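Long-range contact in glycosyl hydrolase family 88 (PDB 3WIW), which probably removes the terminal unsaturated glucuronic acid from heparin-derived fragments, as an unsaturated glucuronyl hydrolase with an (alpha/alpha)6 barrel: residues 279-289 / 329-340. Residues are numbered along the deposited sequence; the frame is centred on the assembly and turned at random.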
loop_
_atom_site.group_PDB
_atom_site.type_symbol
_atom_site.label_atom_id
_atom_site.label_comp_id
_atom_site.label_asym_id
_atom_site.label_seq_id
_atom_site.Cartn_x
_atom_site.Cartn_y
_atom_site.Cartn_z
ATOM N N MET A 279 -15.929 -1.191 -7.899
ATOM C CA MET A 279 -16.961 -0.222 -7.550
ATOM C C MET A 279 -18.369 -0.774 -7.758
ATOM O O MET A 279 -19.291 -0.449 -7.016
ATOM C CB MET A 279 -16.778 1.060 -8.364
ATOM C CG MET A 279 -15.517 1.834 -7.964
ATOM S SD MET A 279 -15.070 3.133 -9.139
ATOM C CE MET A 279 -16.478 4.219 -9.006
ATOM N N ASN A 280 -18.529 -1.614 -8.770
ATOM C CA ASN A 280 -19.840 -2.150 -9.114
ATOM C C ASN A 280 -20.092 -3.520 -8.509
ATOM O O ASN A 280 -21.098 -4.160 -8.790
ATOM C CB ASN A 280 -19.982 -2.238 -10.627
ATOM C CG ASN A 280 -19.843 -0.898 -11.295
ATOM O OD1 ASN A 280 -20.250 0.126 -10.746
ATOM N ND2 ASN A 280 -19.261 -0.892 -12.485
ATOM N N HIS A 281 -19.171 -3.986 -7.684
ATOM C CA HIS A 281 -19.281 -5.349 -7.195
ATOM C C HIS A 281 -20.536 -5.523 -6.347
ATOM O O HIS A 281 -20.847 -4.671 -5.509
ATOM C CB HIS A 281 -18.063 -5.696 -6.353
ATOM C CG HIS A 281 -17.832 -7.163 -6.243
ATOM N ND1 HIS A 281 -18.623 -7.984 -5.468
ATOM C CD2 HIS A 281 -16.951 -7.966 -6.874
ATOM C CE1 HIS A 281 -18.198 -9.231 -5.590
ATOM N NE2 HIS A 281 -17.191 -9.247 -6.442
ATOM N N PRO A 282 -21.264 -6.642 -6.545
ATOM C CA PRO A 282 -22.480 -6.905 -5.766
ATOM C C PRO A 282 -22.177 -6.961 -4.257
ATOM O O PRO A 282 -23.032 -6.652 -3.433
ATOM C CB PRO A 282 -22.937 -8.274 -6.301
ATOM C CG PRO A 282 -22.403 -8.307 -7.710
ATOM C CD PRO A 282 -21.066 -7.644 -7.612
ATOM N N ALA A 283 -20.958 -7.341 -3.901
ATOM C CA ALA A 283 -20.591 -7.453 -2.490
ATOM C C ALA A 283 -19.914 -6.207 -1.922
ATOM O O ALA A 283 -19.444 -6.230 -0.786
ATOM C CB ALA A 283 -19.726 -8.684 -2.259
ATOM N N MET A 284 -19.829 -5.133 -2.707
ATOM C CA MET A 284 -19.295 -3.876 -2.180
ATOM C C MET A 284 -20.339 -3.315 -1.206
ATOM O O MET A 284 -21.499 -3.072 -1.596
ATOM C CB MET A 284 -19.045 -2.887 -3.306
ATOM C CG MET A 284 -18.647 -1.513 -2.795
ATOM S SD MET A 284 -17.106 -1.438 -1.845
ATOM C CE MET A 284 -15.922 -1.734 -3.115
ATOM N N PRO A 285 -19.970 -3.142 0.080
ATOM C CA PRO A 285 -21.000 -2.689 1.031
ATOM C C PRO A 285 -21.446 -1.254 0.789
ATOM O O PRO A 285 -20.728 -0.477 0.141
ATOM C CB PRO A 285 -20.288 -2.793 2.394
ATOM C CG PRO A 285 -19.194 -3.823 2.167
ATOM C CD PRO A 285 -18.719 -3.512 0.764
ATOM N N ALA A 286 -22.606 -0.903 1.339
ATOM C CA ALA A 286 -23.126 0.450 1.197
ATOM C C ALA A 286 -22.139 1.542 1.629
ATOM O O ALA A 286 -22.103 2.611 1.021
ATOM C CB ALA A 286 -24.424 0.604 1.950
ATOM N N ASP A 287 -21.365 1.289 2.683
ATOM C CA ASP A 287 -20.451 2.314 3.196
ATOM C C ASP A 287 -19.080 2.270 2.512
ATOM O O ASP A 287 -18.194 3.030 2.880
ATOM C CB ASP A 287 -20.294 2.229 4.720
ATOM C CG ASP A 287 -19.642 0.946 5.195
ATOM O OD1 ASP A 287 -19.068 0.196 4.383
ATOM O OD2 ASP A 287 -19.679 0.711 6.418
ATOM N N LYS A 288 -18.909 1.366 1.545
ATOM C CA LYS A 288 -17.728 1.291 0.676
ATOM C C LYS A 288 -16.445 0.828 1.357
ATOM O O LYS A 288 -15.371 0.979 0.788
ATOM C CB LYS A 288 -17.527 2.607 -0.092
ATOM C CG LYS A 288 -18.730 2.903 -0.978
ATOM C CD LYS A 288 -18.622 4.215 -1.713
ATOM C CE LYS A 288 -19.776 4.369 -2.664
ATOM N NZ LYS A 288 -21.041 4.431 -1.881
ATOM N N ILE A 289 -16.551 0.209 2.536
ATOM C CA ILE A 289 -15.398 -0.439 3.140
ATOM C C ILE A 289 -15.493 -1.931 2.822
ATOM O O ILE A 289 -16.425 -2.592 3.274
ATOM C CB ILE A 289 -15.329 -0.229 4.655
ATOM C CG1 ILE A 289 -15.553 1.238 5.022
ATOM C CG2 ILE A 289 -13.994 -0.784 5.183
ATOM C CD1 ILE A 289 -14.601 2.218 4.302
ATOM N N TYR A 329 -14.800 8.300 -9.990
ATOM C CA TYR A 329 -13.711 7.794 -9.157
ATOM C C TYR A 329 -13.467 8.700 -7.955
ATOM O O TYR A 329 -13.306 8.221 -6.824
ATOM C CB TYR A 329 -12.425 7.650 -9.975
ATOM C CG TYR A 329 -12.579 6.778 -11.189
ATOM C CD1 TYR A 329 -13.156 5.507 -11.088
ATOM C CD2 TYR A 329 -12.134 7.205 -12.432
ATOM C CE1 TYR A 329 -13.292 4.688 -12.211
ATOM C CE2 TYR A 329 -12.263 6.401 -13.560
ATOM C CZ TYR A 329 -12.839 5.136 -13.441
ATOM O OH TYR A 329 -12.966 4.332 -14.552
ATOM N N PHE A 330 -13.441 10.005 -8.198
ATOM C CA PHE A 330 -13.255 10.954 -7.111
ATOM C C PHE A 330 -14.368 10.803 -6.069
ATOM O O PHE A 330 -14.108 10.775 -4.854
ATOM C CB PHE A 330 -13.263 12.383 -7.642
ATOM C CG PHE A 330 -13.120 13.398 -6.565
ATOM C CD1 PHE A 330 -11.863 13.756 -6.099
ATOM C CD2 PHE A 330 -14.242 13.961 -5.977
ATOM C CE1 PHE A 330 -11.728 14.684 -5.085
ATOM C CE2 PHE A 330 -14.108 14.893 -4.953
ATOM C CZ PHE A 330 -12.852 15.252 -4.521
ATOM N N LYS A 331 -15.616 10.723 -6.526
ATOM C CA LYS A 331 -16.763 10.644 -5.613
ATOM C C LYS A 331 -16.706 9.368 -4.779
ATOM O O LYS A 331 -16.971 9.388 -3.577
ATOM C CB LYS A 331 -18.084 10.717 -6.398
ATOM C CG LYS A 331 -19.342 10.557 -5.568
ATOM C CD LYS A 331 -19.484 11.656 -4.532
ATOM C CE LYS A 331 -20.912 11.699 -3.962
ATOM N NZ LYS A 331 -21.416 10.383 -3.452
ATOM N N PHE A 332 -16.326 8.261 -5.406
ATOM C CA PHE A 332 -16.267 6.985 -4.698
ATOM C C PHE A 332 -15.184 7.057 -3.624
ATOM O O PHE A 332 -15.404 6.644 -2.483
ATOM C CB PHE A 332 -16.042 5.858 -5.702
ATOM C CG PHE A 332 -16.351 4.485 -5.174
ATOM C CD1 PHE A 332 -15.423 3.796 -4.391
ATOM C CD2 PHE A 332 -17.554 3.863 -5.489
ATOM C CE1 PHE A 332 -15.709 2.506 -3.899
ATOM C CE2 PHE A 332 -17.830 2.579 -5.028
ATOM C CZ PHE A 332 -16.915 1.896 -4.220
ATOM N N ALA A 333 -14.021 7.612 -3.972
ATOM C CA ALA A 333 -12.938 7.782 -3.001
ATOM C C ALA A 333 -13.359 8.703 -1.859
ATOM O O ALA A 333 -13.076 8.428 -0.700
ATOM C CB ALA A 333 -11.683 8.329 -3.669
ATOM N N GLU A 334 -14.009 9.815 -2.191
ATOM C CA GLU A 334 -14.495 10.739 -1.178
ATOM C C GLU A 334 -15.433 10.041 -0.192
ATOM O O GLU A 334 -15.345 10.249 1.029
ATOM C CB GLU A 334 -15.193 11.911 -1.859
ATOM C CG GLU A 334 -15.729 12.957 -0.912
ATOM C CD GLU A 334 -16.366 14.107 -1.668
ATOM O OE1 GLU A 334 -15.769 15.199 -1.710
ATOM O OE2 GLU A 334 -17.467 13.915 -2.227
ATOM N N ASP A 335 -16.335 9.206 -0.714
ATOM C CA ASP A 335 -17.283 8.482 0.139
ATOM C C ASP A 335 -16.521 7.517 1.052
ATOM O O ASP A 335 -16.836 7.415 2.238
ATOM C CB ASP A 335 -18.277 7.690 -0.703
ATOM C CG ASP A 335 -19.289 8.571 -1.416
ATOM O OD1 ASP A 335 -19.504 9.735 -0.992
ATOM O OD2 ASP A 335 -19.888 8.083 -2.407
ATOM N N ILE A 336 -15.513 6.809 0.526
ATOM C CA ILE A 336 -14.721 5.934 1.373
ATOM C C ILE A 336 -14.063 6.753 2.471
ATOM O O ILE A 336 -14.076 6.357 3.644
ATOM C CB ILE A 336 -13.590 5.240 0.582
ATOM C CG1 ILE A 336 -14.158 4.215 -0.410
ATOM C CG2 ILE A 336 -12.616 4.579 1.543
ATOM C CD1 ILE A 336 -13.109 3.746 -1.442
ATOM N N LEU A 337 -13.457 7.878 2.108
ATOM C CA LEU A 337 -12.770 8.686 3.106
ATOM C C LEU A 337 -13.698 9.227 4.189
ATOM O O LEU A 337 -13.305 9.302 5.362
ATOM C CB LEU A 337 -11.967 9.816 2.453
ATOM C CG LEU A 337 -10.781 9.374 1.602
ATOM C CD1 LEU A 337 -10.135 10.620 1.020
ATOM C CD2 LEU A 337 -9.802 8.568 2.444
ATOM N N LYS A 338 -14.923 9.587 3.815
ATOM C CA LYS A 338 -15.871 10.025 4.823
ATOM C C LYS A 338 -16.189 8.895 5.801
ATOM O O LYS A 338 -16.286 9.137 7.001
ATOM C CB LYS A 338 -17.119 10.586 4.170
ATOM C CG LYS A 338 -16.875 11.968 3.598
ATOM C CD LYS A 338 -18.044 12.463 2.760
ATOM C CE LYS A 338 -17.827 13.907 2.360
ATOM N NZ LYS A 338 -18.956 14.446 1.569
ATOM N N THR A 339 -16.339 7.665 5.314
ATOM C CA THR A 339 -16.556 6.520 6.204
ATOM C C THR A 339 -15.338 6.235 7.092
ATOM O O THR A 339 -15.472 6.025 8.312
ATOM C CB THR A 339 -16.959 5.250 5.414
ATOM O OG1 THR A 339 -18.175 5.495 4.695
ATOM C CG2 THR A 339 -17.183 4.066 6.361
ATOM N N LEU A 340 -14.152 6.220 6.491
ATOM C CA LEU A 340 -12.933 5.976 7.251
ATOM C C LEU A 340 -12.675 7.041 8.306
ATOM O O LEU A 340 -12.034 6.758 9.316
ATOM C CB LEU A 340 -11.715 5.849 6.329
ATOM C CG LEU A 340 -11.680 4.572 5.493
ATOM C CD1 LEU A 340 -10.403 4.624 4.679
ATOM C CD2 LEU A 340 -11.685 3.287 6.339
#
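Phe332 of helix 327-340 slots between Met279 and Lys288, a clear case of an aromatic ring gripped through both faces by aliphatic chains. Met279 CG lies 3.7 Å from the ring centroid of Phe332, 8° off the normal, and Lys288 CD covers the opposite face equally closely; both are CH-pi contacts. With CG of Phe332 anti to the backbone N (chi1 -163°), the ring is carried out toward the loop, where Met284 CE meets the edge at CZ. Cutting this residue back to an alanine would probably open a gap between the Met279 and Lys288 chains and leave their middle carbons without the ring they pack on.

Sulfur adds a second aromatic contact: Met279 SD sits in the plane of the Tyr329 ring, at its edge, 3.6 Å from CD1, while the Tyr329 hydroxyl is hydrogen-bonded to Glu272 of helix 265-279. Toward the other end of the helix the packing is aliphatic. Ile289 meets Thr339 tip to tip, CG1 against CG2 at 3.5 Å, and its CD1 reaches CD2 of Leu340.

Polar links are fewer. Lys288 runs extended past Phe332 until a bend at chi4 (64°) brings NZ to a long salt bridge with Asp335 OD2, 3.9 Å away; Lys331 holds the same oxygen more closely, from the side of the syn lone pair of OD2. Thr339 OG1 lies 3.1 Å from the carbonyl O of Asp287. The carboxylate of Asp287 turns back instead, accepting from the Ile289 backbone N in an Asx turn and pairing with Arg304.

Dispersion and CH-pi packing thus do most of the joining of the loop after helix 265-279 to helix 327-340 of the barrel, and the carboxylate of Asp335, a partly exposed residue, is shared with Lys331 and probably contributes only modestly through Lys288.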